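PDB 1FMJ: retinol dehydratase, which dehydrates retinol, binding it beside adenosine-3',5'-diphosphate on a sulfotransferase fold, and probably acts through a sulfated retinol intermediate. Local coordinates for residues K25-F31 with Y202-S208; T34-L38 with G220-L224; I56-L61 with S168-M174. All coordinates share one frame. Numbering follows the deposited sequence.

Overall arrangement
Each contact joins a segment from the first 61 residues to one much later in the chain. Interactions 1 and 2 are neighbours, centres 15 Å apart: Leu28 of 25-31 packs on Tyr35 of 34-38 (Leu28 CD1 to Tyr35 CE1, 3.4 Å), and their second segments lie before and after helix 210-218. Interaction 2 is buried and joins its segments by side-chain hydrogen bonds. Interaction 1 is partly buried, pairs two loops through backbone and Asn205, and reaches retinol. Interaction 3, also partly buried, lies 32 Å from interaction 1 between centres and packs proline, methionine and tyrosine without any hydrogen bond across; it meets interaction 2 where Leu38 CD2 lies 4.0 Å from Leu169 CD2.

Interaction 1: K25-F31 with Y202-S208; sequences KANLGAF and YLLNKQS
One asparagine joins two irregular loops through both its backbone and its side chain: Asn205 N donates to Asn27 O (2.8 Å, 165° at the hydrogen), and Asn205 OD1 (chi1 m, chi2 11°) accepts from Ala30 N (3.2 Å, 159°). The loops run in opposite senses, with Asn27 CA 5.3 Å from Asn205 CA, Leu28 CA 5.0 Å from Leu204 CA, and Phe31 CA 5.6 Å from Leu203 CA. Leu204 CA adds a CA-H...O contact to Asn27 O at 3.4 Å. Within 25-31, Phe31 N bonds weakly to Leu28 O (3.0 Å). Segment 202-208 starts at Tyr202, at positive phi (61/34), the C-prime residue of the Schellman motif ending helix 187-200. It finishes in a type I turn, Asn205 to Ser208, closed by Ser208 N to Asn205 O at 2.9 Å. At the Phe31 end, Phe31 (chi1 t, chi2 63°) turns a ring face to Leu203 (m, t): Leu203 CD2 lies 3.6 Å from the Phe31 ring centroid, 17° off the normal, a CH-pi contact. Phe31 and Leu203 both touch retinol, so this apolar end borders the substrate pocket. Asn27, Leu28 and Leu204 pack on helix 210-218, while Leu203 and Leu204 also rest on helix 187-200.

Interaction 2: T34-L38 with G220-L224; sequences TYVKL and GLYTL
Two side-chain hydrogen bonds cross a wide gap between the segments. The shorter joins the hydroxyls Tyr35 OH and Thr223 OG1 at 2.6 Å, and either could be the donor. The other runs from Lys37 NZ to Gly220 O at 3.2 Å; the same ammonium also bonds Gly42 O, its stronger partner. Both Tyr35 and Lys37 lie on strand 35-38, the middle strand of the antiparallel sheet, whereas 220-224 is an irregular linker after helix 210-218. The backbones stay apart: Tyr35 CA is 8.2 Å from Thr223 CA and Lys37 CA 9.0 Å from Leu221 CA; the pairing order is antiparallel, and at this spacing no backbone bond joins the segments. Tyr35 (chi1 m, chi2 95°) points its CA-to-CB bond toward the linker and meets Thr223 OG1 at the ring edge, near its plane; Thr223 is also m. Lys37 bends across with chi1 -120°, between wells, then p, t, p. Gly220 has positive phi (69/33), and Leu224 likewise (60/15). Packing is lighter: Lys37 CE is 4.0 Å from Leu221 CD2 (Leu221 m, t), and Tyr35 OH is 3.8 Å from Tyr222 CE1. Tyr35 stacks on Tyr46, and Leu224 pairs by backbone with Met44, both of the adjacent strand 43-46. Only 203 Å² is buried in all, so the link rests on two long side chains delivering polar groups to a buried linker, whose hydroxyl and carbonyl are thereby satisfied.

Interaction 3: I56-L61 with S168-M174; sequences IYNMPL and SLMPPNM
Segment 56-61 leaves helix 53-57 at Asn58 (-112/12) and extends through Met59 to Leu61; segment 168-174 passes from a 3-10 turn into a type II turn, Pro171 to Met174, with Asn173 at positive phi and Met174 N bonded to Pro171 O (2.9 Å). The backbones come closest where Tyr57 CA is 4.6 Å from Met170 CA, and Leu61 CA and Met174 CA lie 7.3 Å apart. No hydrogen bond crosses. Pro171 instead wedges in: its CD is 3.1 Å from Ile56 O, its CG 3.1 Å from Tyr57 O, and its CA makes a CA-H...O contact to Tyr57 O (3.3 Å). Tyr57 (chi1 t, chi2 65°) offers a ring face to Pro172 CD, 4.3 Å from its centroid, a CH-pi contact. Met59 (p, t, t) packs CG on Pro171 CG (3.6 Å), and Leu61 (m, t) CD1 on Met174 CB (3.4 Å). The arrangement joins two connections at the parallel sheet of the P-loop-like sulfotransferase fold: 56-61 leads into strand 66-70, while 168-174 links the strands flanking it, 160-163 and 179-184.

Interaction 1: K25-F31 with Y202-S208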
loop_
_atom_site.group_PDB
_atom_site.type_symbol
_atom_site.label_atom_id
_atom_site.label_comp_id
_atom_site.label_asym_id
_atom_site.label_seq_id
_atom_site.Cartn_x
_atom_site.Cartn_y
_atom_site.Cartn_z
ATOM N N LYS A 25 -1.771 5.808 20.628
ATOM C CA LYS A 25 -2.454 4.932 21.579
ATOM C C LYS A 25 -3.886 5.384 21.865
ATOM O O LYS A 25 -4.569 4.799 22.709
ATOM C CB LYS A 25 -1.675 4.878 22.899
ATOM C CG LYS A 25 -0.339 4.158 22.830
ATOM C CD LYS A 25 -0.533 2.656 22.706
ATOM C CE LYS A 25 0.797 1.930 22.742
ATOM N NZ LYS A 25 1.716 2.439 21.694
ATOM N N ALA A 26 -4.331 6.424 21.168
ATOM C CA ALA A 26 -5.676 6.953 21.351
ATOM C C ALA A 26 -6.548 6.663 20.133
ATOM O O ALA A 26 -7.739 6.967 20.119
ATOM C CB ALA A 26 -5.608 8.449 21.599
ATOM N N ASN A 27 -5.939 6.075 19.110
ATOM C CA ASN A 27 -6.645 5.736 17.883
ATOM C C ASN A 27 -6.332 4.315 17.437
ATOM O O ASN A 27 -7.173 3.651 16.832
ATOM C CB ASN A 27 -6.249 6.697 16.762
ATOM C CG ASN A 27 -6.917 8.047 16.887
ATOM O OD1 ASN A 27 -6.876 8.690 17.945
ATOM N ND2 ASN A 27 -7.534 8.495 15.798
ATOM N N LEU A 28 -5.120 3.859 17.741
ATOM C CA LEU A 28 -4.678 2.526 17.344
ATOM C C LEU A 28 -4.301 1.669 18.555
ATOM O O LEU A 28 -3.837 0.537 18.398
ATOM C CB LEU A 28 -3.461 2.650 16.426
ATOM C CG LEU A 28 -3.450 3.817 15.433
ATOM C CD1 LEU A 28 -2.062 3.993 14.852
ATOM C CD2 LEU A 28 -4.455 3.557 14.331
ATOM N N GLY A 29 -4.503 2.215 19.751
ATOM C CA GLY A 29 -4.150 1.513 20.977
ATOM C C GLY A 29 -4.647 0.084 21.115
ATOM O O GLY A 29 -3.900 -0.799 21.526
ATOM N N ALA A 30 -5.910 -0.145 20.778
ATOM C CA ALA A 30 -6.491 -1.474 20.885
ATOM C C ALA A 30 -5.746 -2.509 20.036
ATOM O O ALA A 30 -5.619 -3.670 20.430
ATOM C CB ALA A 30 -7.961 -1.426 20.489
ATOM N N PHE A 31 -5.251 -2.099 18.872
ATOM C CA PHE A 31 -4.545 -3.042 18.014
ATOM C C PHE A 31 -3.254 -3.482 18.685
ATOM O O PHE A 31 -2.527 -2.664 19.234
ATOM C CB PHE A 31 -4.235 -2.422 16.658
ATOM C CG PHE A 31 -3.791 -3.425 15.641
ATOM C CD1 PHE A 31 -4.651 -4.449 15.240
ATOM C CD2 PHE A 31 -2.506 -3.374 15.103
ATOM C CE1 PHE A 31 -4.233 -5.409 14.317
ATOM C CE2 PHE A 31 -2.085 -4.326 14.182
ATOM C CZ PHE A 31 -2.951 -5.346 13.788
ATOM N N TYR A 202 -10.034 -3.812 11.438
ATOM C CA TYR A 202 -10.151 -3.603 12.874
ATOM C C TYR A 202 -8.888 -2.990 13.472
ATOM O O TYR A 202 -8.539 -3.289 14.607
ATOM C CB TYR A 202 -10.446 -4.930 13.589
ATOM C CG TYR A 202 -11.770 -5.564 13.216
ATOM C CD1 TYR A 202 -11.829 -6.662 12.350
ATOM C CD2 TYR A 202 -12.968 -5.045 13.703
ATOM C CE1 TYR A 202 -13.056 -7.223 11.978
ATOM C CE2 TYR A 202 -14.190 -5.592 13.336
ATOM C CZ TYR A 202 -14.230 -6.674 12.476
ATOM O OH TYR A 202 -15.449 -7.186 12.103
ATOM N N LEU A 203 -8.211 -2.135 12.714
ATOM C CA LEU A 203 -6.985 -1.498 13.191
ATOM C C LEU A 203 -7.250 -0.285 14.081
ATOM O O LEU A 203 -6.421 0.066 14.926
ATOM C CB LEU A 203 -6.117 -1.058 12.007
ATOM C CG LEU A 203 -5.721 -2.116 10.977
ATOM C CD1 LEU A 203 -4.825 -1.484 9.925
ATOM C CD2 LEU A 203 -5.011 -3.267 11.657
ATOM N N LEU A 204 -8.404 0.350 13.893
ATOM C CA LEU A 204 -8.751 1.545 14.660
ATOM C C LEU A 204 -9.696 1.311 15.820
ATOM O O LEU A 204 -10.548 0.428 15.770
ATOM C CB LEU A 204 -9.391 2.599 13.751
ATOM C CG LEU A 204 -8.591 3.168 12.583
ATOM C CD1 LEU A 204 -9.420 4.223 11.864
ATOM C CD2 LEU A 204 -7.299 3.766 13.094
ATOM N N ASN A 205 -9.545 2.127 16.860
ATOM C CA ASN A 205 -10.421 2.064 18.020
ATOM C C ASN A 205 -11.786 2.503 17.504
ATOM O O ASN A 205 -11.897 3.528 16.831
ATOM C CB ASN A 205 -9.931 3.025 19.105
ATOM C CG ASN A 205 -8.598 2.606 19.693
ATOM O OD1 ASN A 205 -7.927 1.719 19.164
ATOM N ND2 ASN A 205 -8.204 3.247 20.787
ATOM N N LYS A 206 -12.816 1.723 17.808
ATOM C CA LYS A 206 -14.171 2.012 17.345
ATOM C C LYS A 206 -14.669 3.415 17.694
ATOM O O LYS A 206 -15.403 4.030 16.913
ATOM C CB LYS A 206 -15.134 0.958 17.890
ATOM N N GLN A 207 -14.267 3.926 18.856
ATOM C CA GLN A 207 -14.692 5.253 19.291
ATOM C C GLN A 207 -13.902 6.393 18.643
ATOM O O GLN A 207 -14.093 7.560 18.989
ATOM C CB GLN A 207 -14.603 5.354 20.809
ATOM N N SER A 208 -13.014 6.053 17.710
ATOM C CA SER A 208 -12.211 7.052 17.010
ATOM C C SER A 208 -12.880 7.423 15.691
ATOM O O SER A 208 -13.533 6.580 15.067
ATOM C CB SER A 208 -10.797 6.518 16.739
ATOM O OG SER A 208 -10.020 6.463 17.930
#

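Interaction 2: T34-L38 with G220-L224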
loop_
_atom_site.group_PDB
_atom_site.type_symbol
_atom_site.label_atom_id
_atom_site.label_comp_id
_atom_site.label_asym_id
_atom_site.label_seq_id
_atom_site.Cartn_x
_atom_site.Cartn_y
_atom_site.Cartn_z
ATOM N N THR A 34 2.668 -2.673 17.662
ATOM C CA THR A 34 3.070 -1.296 17.958
ATOM C C THR A 34 4.042 -0.763 16.911
ATOM O O THR A 34 4.548 -1.521 16.087
ATOM C CB THR A 34 3.754 -1.204 19.340
ATOM O OG1 THR A 34 4.848 -2.127 19.384
ATOM C CG2 THR A 34 2.776 -1.541 20.446
ATOM N N TYR A 35 4.307 0.540 16.953
ATOM C CA TYR A 35 5.225 1.169 15.998
ATOM C C TYR A 35 6.547 1.646 16.617
ATOM O O TYR A 35 6.742 1.612 17.835
ATOM C CB TYR A 35 4.589 2.409 15.358
ATOM C CG TYR A 35 3.309 2.216 14.574
ATOM C CD1 TYR A 35 2.068 2.406 15.176
ATOM C CD2 TYR A 35 3.343 1.951 13.206
ATOM C CE1 TYR A 35 0.897 2.353 14.438
ATOM C CE2 TYR A 35 2.170 1.894 12.455
ATOM C CZ TYR A 35 0.954 2.100 13.078
ATOM O OH TYR A 35 -0.203 2.080 12.347
ATOM N N VAL A 36 7.437 2.098 15.736
ATOM C CA VAL A 36 8.728 2.683 16.080
ATOM C C VAL A 36 9.096 3.520 14.863
ATOM O O VAL A 36 8.735 3.173 13.734
ATOM C CB VAL A 36 9.853 1.641 16.313
ATOM C CG1 VAL A 36 9.510 0.745 17.495
ATOM C CG2 VAL A 36 10.094 0.833 15.047
ATOM N N LYS A 37 9.776 4.636 15.097
ATOM C CA LYS A 37 10.208 5.525 14.026
ATOM C C LYS A 37 11.461 4.900 13.414
ATOM O O LYS A 37 12.311 4.384 14.141
ATOM C CB LYS A 37 10.549 6.902 14.598
ATOM C CG LYS A 37 9.729 8.070 14.049
ATOM C CD LYS A 37 8.298 8.052 14.541
ATOM C CE LYS A 37 7.593 9.380 14.250
ATOM N NZ LYS A 37 7.445 9.670 12.787
ATOM N N LEU A 38 11.590 4.950 12.095
ATOM C CA LEU A 38 12.753 4.346 11.449
ATOM C C LEU A 38 13.508 5.286 10.526
ATOM O O LEU A 38 12.923 5.895 9.639
ATOM C CB LEU A 38 12.332 3.098 10.662
ATOM C CG LEU A 38 13.467 2.320 9.987
ATOM C CD1 LEU A 38 14.524 1.991 11.042
ATOM C CD2 LEU A 38 12.937 1.046 9.336
ATOM N N GLY A 220 2.457 12.509 10.389
ATOM C CA GLY A 220 3.418 11.441 10.177
ATOM C C GLY A 220 3.386 10.401 11.281
ATOM O O GLY A 220 4.418 9.807 11.621
ATOM N N LEU A 221 2.203 10.171 11.849
ATOM C CA LEU A 221 2.071 9.188 12.920
ATOM C C LEU A 221 1.251 7.961 12.527
ATOM O O LEU A 221 0.814 7.190 13.382
ATOM C CB LEU A 221 1.501 9.851 14.180
ATOM C CG LEU A 221 2.541 10.768 14.842
ATOM C CD1 LEU A 221 1.944 11.511 16.021
ATOM C CD2 LEU A 221 3.738 9.927 15.275
ATOM N N TYR A 222 1.011 7.791 11.234
ATOM C CA TYR A 222 0.303 6.601 10.792
ATOM C C TYR A 222 1.284 5.755 9.997
ATOM O O TYR A 222 2.383 6.204 9.653
ATOM C CB TYR A 222 -0.930 6.917 9.939
ATOM C CG TYR A 222 -1.768 5.673 9.680
ATOM C CD1 TYR A 222 -2.336 4.954 10.736
ATOM C CD2 TYR A 222 -1.927 5.178 8.391
ATOM C CE1 TYR A 222 -3.041 3.758 10.501
ATOM C CE2 TYR A 222 -2.619 3.999 8.146
ATOM C CZ TYR A 222 -3.170 3.290 9.197
ATOM O OH TYR A 222 -3.827 2.114 8.938
ATOM N N THR A 223 0.880 4.525 9.724
ATOM C CA THR A 223 1.699 3.553 9.007
ATOM C C THR A 223 2.419 4.064 7.753
ATOM O O THR A 223 1.806 4.569 6.817
ATOM C CB THR A 223 0.848 2.312 8.641
ATOM O OG1 THR A 223 0.151 1.862 9.814
ATOM C CG2 THR A 223 1.737 1.178 8.123
ATOM N N LEU A 224 3.739 3.911 7.778
ATOM C CA LEU A 224 4.650 4.298 6.707
ATOM C C LEU A 224 4.717 5.761 6.281
ATOM O O LEU A 224 5.262 6.074 5.221
ATOM C CB LEU A 224 4.455 3.376 5.493
ATOM C CG LEU A 224 4.944 1.943 5.784
ATOM C CD1 LEU A 224 4.679 1.049 4.602
ATOM C CD2 LEU A 224 6.445 1.951 6.107
#

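Interaction 3: I56-L61 with S168-M174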
loop_
_atom_site.group_PDB
_atom_site.type_symbol
_atom_site.label_atom_id
_atom_site.label_comp_id
_atom_site.label_asym_id
_atom_site.label_seq_id
_atom_site.Cartn_x
_atom_site.Cartn_y
_atom_site.Cartn_z
ATOM N N ILE A 56 15.879 -6.824 3.918
ATOM C CA ILE A 56 15.171 -6.163 2.831
ATOM C C ILE A 56 16.051 -5.090 2.196
ATOM O O ILE A 56 15.947 -4.810 1.010
ATOM C CB ILE A 56 13.846 -5.550 3.334
ATOM C CG1 ILE A 56 12.844 -6.675 3.616
ATOM C CG2 ILE A 56 13.281 -4.590 2.302
ATOM C CD1 ILE A 56 11.629 -6.245 4.428
ATOM N N TYR A 57 16.933 -4.504 2.995
ATOM C CA TYR A 57 17.836 -3.473 2.507
ATOM C C TYR A 57 18.871 -4.132 1.597
ATOM O O TYR A 57 19.405 -3.509 0.681
ATOM C CB TYR A 57 18.536 -2.806 3.693
ATOM C CG TYR A 57 19.233 -1.508 3.360
ATOM C CD1 TYR A 57 18.506 -0.386 2.957
ATOM C CD2 TYR A 57 20.623 -1.399 3.447
ATOM C CE1 TYR A 57 19.146 0.814 2.648
ATOM C CE2 TYR A 57 21.272 -0.207 3.139
ATOM C CZ TYR A 57 20.528 0.896 2.742
ATOM O OH TYR A 57 21.168 2.073 2.435
ATOM N N ASN A 58 19.135 -5.407 1.849
ATOM C CA ASN A 58 20.116 -6.146 1.071
ATOM C C ASN A 58 19.514 -7.238 0.193
ATOM O O ASN A 58 20.243 -8.062 -0.340
ATOM C CB ASN A 58 21.142 -6.773 2.019
ATOM C CG ASN A 58 22.024 -5.737 2.684
ATOM O OD1 ASN A 58 22.960 -5.217 2.067
ATOM N ND2 ASN A 58 21.718 -5.412 3.942
ATOM N N MET A 59 18.192 -7.248 0.037
ATOM C CA MET A 59 17.561 -8.288 -0.767
ATOM C C MET A 59 18.119 -8.440 -2.182
ATOM O O MET A 59 18.227 -7.478 -2.943
ATOM C CB MET A 59 16.038 -8.092 -0.822
ATOM C CG MET A 59 15.559 -6.754 -1.374
ATOM S SD MET A 59 13.728 -6.640 -1.444
ATOM C CE MET A 59 13.513 -5.179 -2.466
ATOM N N PRO A 60 18.516 -9.663 -2.544
ATOM C CA PRO A 60 19.048 -9.864 -3.892
ATOM C C PRO A 60 17.942 -9.594 -4.906
ATOM O O PRO A 60 16.807 -10.056 -4.735
ATOM C CB PRO A 60 19.478 -11.327 -3.879
ATOM C CG PRO A 60 19.869 -11.533 -2.451
ATOM C CD PRO A 60 18.746 -10.849 -1.707
ATOM N N LEU A 61 18.269 -8.839 -5.948
ATOM C CA LEU A 61 17.292 -8.509 -6.976
ATOM C C LEU A 61 17.635 -9.125 -8.327
ATOM O O LEU A 61 18.797 -9.434 -8.608
ATOM C CB LEU A 61 17.160 -6.990 -7.099
ATOM C CG LEU A 61 16.691 -6.311 -5.800
ATOM C CD1 LEU A 61 16.599 -4.818 -6.016
ATOM C CD2 LEU A 61 15.331 -6.866 -5.374
ATOM N N SER A 168 14.109 4.407 0.313
ATOM C CA SER A 168 15.247 4.413 1.233
ATOM C C SER A 168 15.388 3.186 2.134
ATOM O O SER A 168 16.448 2.969 2.731
ATOM C CB SER A 168 15.223 5.679 2.091
ATOM O OG SER A 168 14.066 5.726 2.892
ATOM N N LEU A 169 14.330 2.386 2.248
ATOM C CA LEU A 169 14.401 1.182 3.070
ATOM C C LEU A 169 14.697 -0.032 2.198
ATOM O O LEU A 169 14.890 -1.140 2.689
ATOM C CB LEU A 169 13.091 0.971 3.840
ATOM C CG LEU A 169 12.778 2.104 4.823
ATOM C CD1 LEU A 169 11.535 1.778 5.640
ATOM C CD2 LEU A 169 13.986 2.312 5.736
ATOM N N MET A 170 14.723 0.177 0.891
ATOM C CA MET A 170 15.011 -0.919 -0.022
ATOM C C MET A 170 16.396 -0.691 -0.608
ATOM O O MET A 170 16.954 0.398 -0.475
ATOM C CB MET A 170 13.934 -1.002 -1.109
ATOM C CG MET A 170 12.562 -1.388 -0.538
ATOM S SD MET A 170 11.275 -1.720 -1.761
ATOM C CE MET A 170 11.121 -0.109 -2.544
ATOM N N PRO A 171 16.975 -1.718 -1.247
ATOM C CA PRO A 171 18.310 -1.622 -1.842
ATOM C C PRO A 171 18.574 -0.370 -2.656
ATOM O O PRO A 171 17.853 -0.076 -3.611
ATOM C CB PRO A 171 18.398 -2.886 -2.693
ATOM C CG PRO A 171 17.629 -3.870 -1.881
ATOM C CD PRO A 171 16.409 -3.063 -1.459
ATOM N N PRO A 172 19.602 0.405 -2.273
ATOM C CA PRO A 172 19.886 1.610 -3.050
ATOM C C PRO A 172 20.314 1.112 -4.419
ATOM O O PRO A 172 20.924 0.045 -4.538
ATOM C CB PRO A 172 21.023 2.268 -2.269
ATOM C CG PRO A 172 21.696 1.113 -1.596
ATOM C CD PRO A 172 20.534 0.273 -1.140
ATOM N N ASN A 173 19.980 1.863 -5.454
ATOM C CA ASN A 173 20.322 1.454 -6.806
ATOM C C ASN A 173 19.508 0.222 -7.220
ATOM O O ASN A 173 19.838 -0.442 -8.206
ATOM C CB ASN A 173 21.816 1.135 -6.905
ATOM C CG ASN A 173 22.683 2.274 -6.418
ATOM O OD1 ASN A 173 22.596 3.393 -6.919
ATOM N ND2 ASN A 173 23.529 1.993 -5.433
ATOM N N MET A 174 18.451 -0.088 -6.472
ATOM C CA MET A 174 17.618 -1.237 -6.820
ATOM C C MET A 174 17.078 -1.048 -8.241
ATOM O O MET A 174 16.872 -2.014 -8.974
ATOM C CB MET A 174 16.450 -1.396 -5.826
ATOM C CG MET A 174 15.397 -0.286 -5.861
ATOM S SD MET A 174 14.014 -0.599 -4.705
ATOM C CE MET A 174 13.218 -1.986 -5.532
#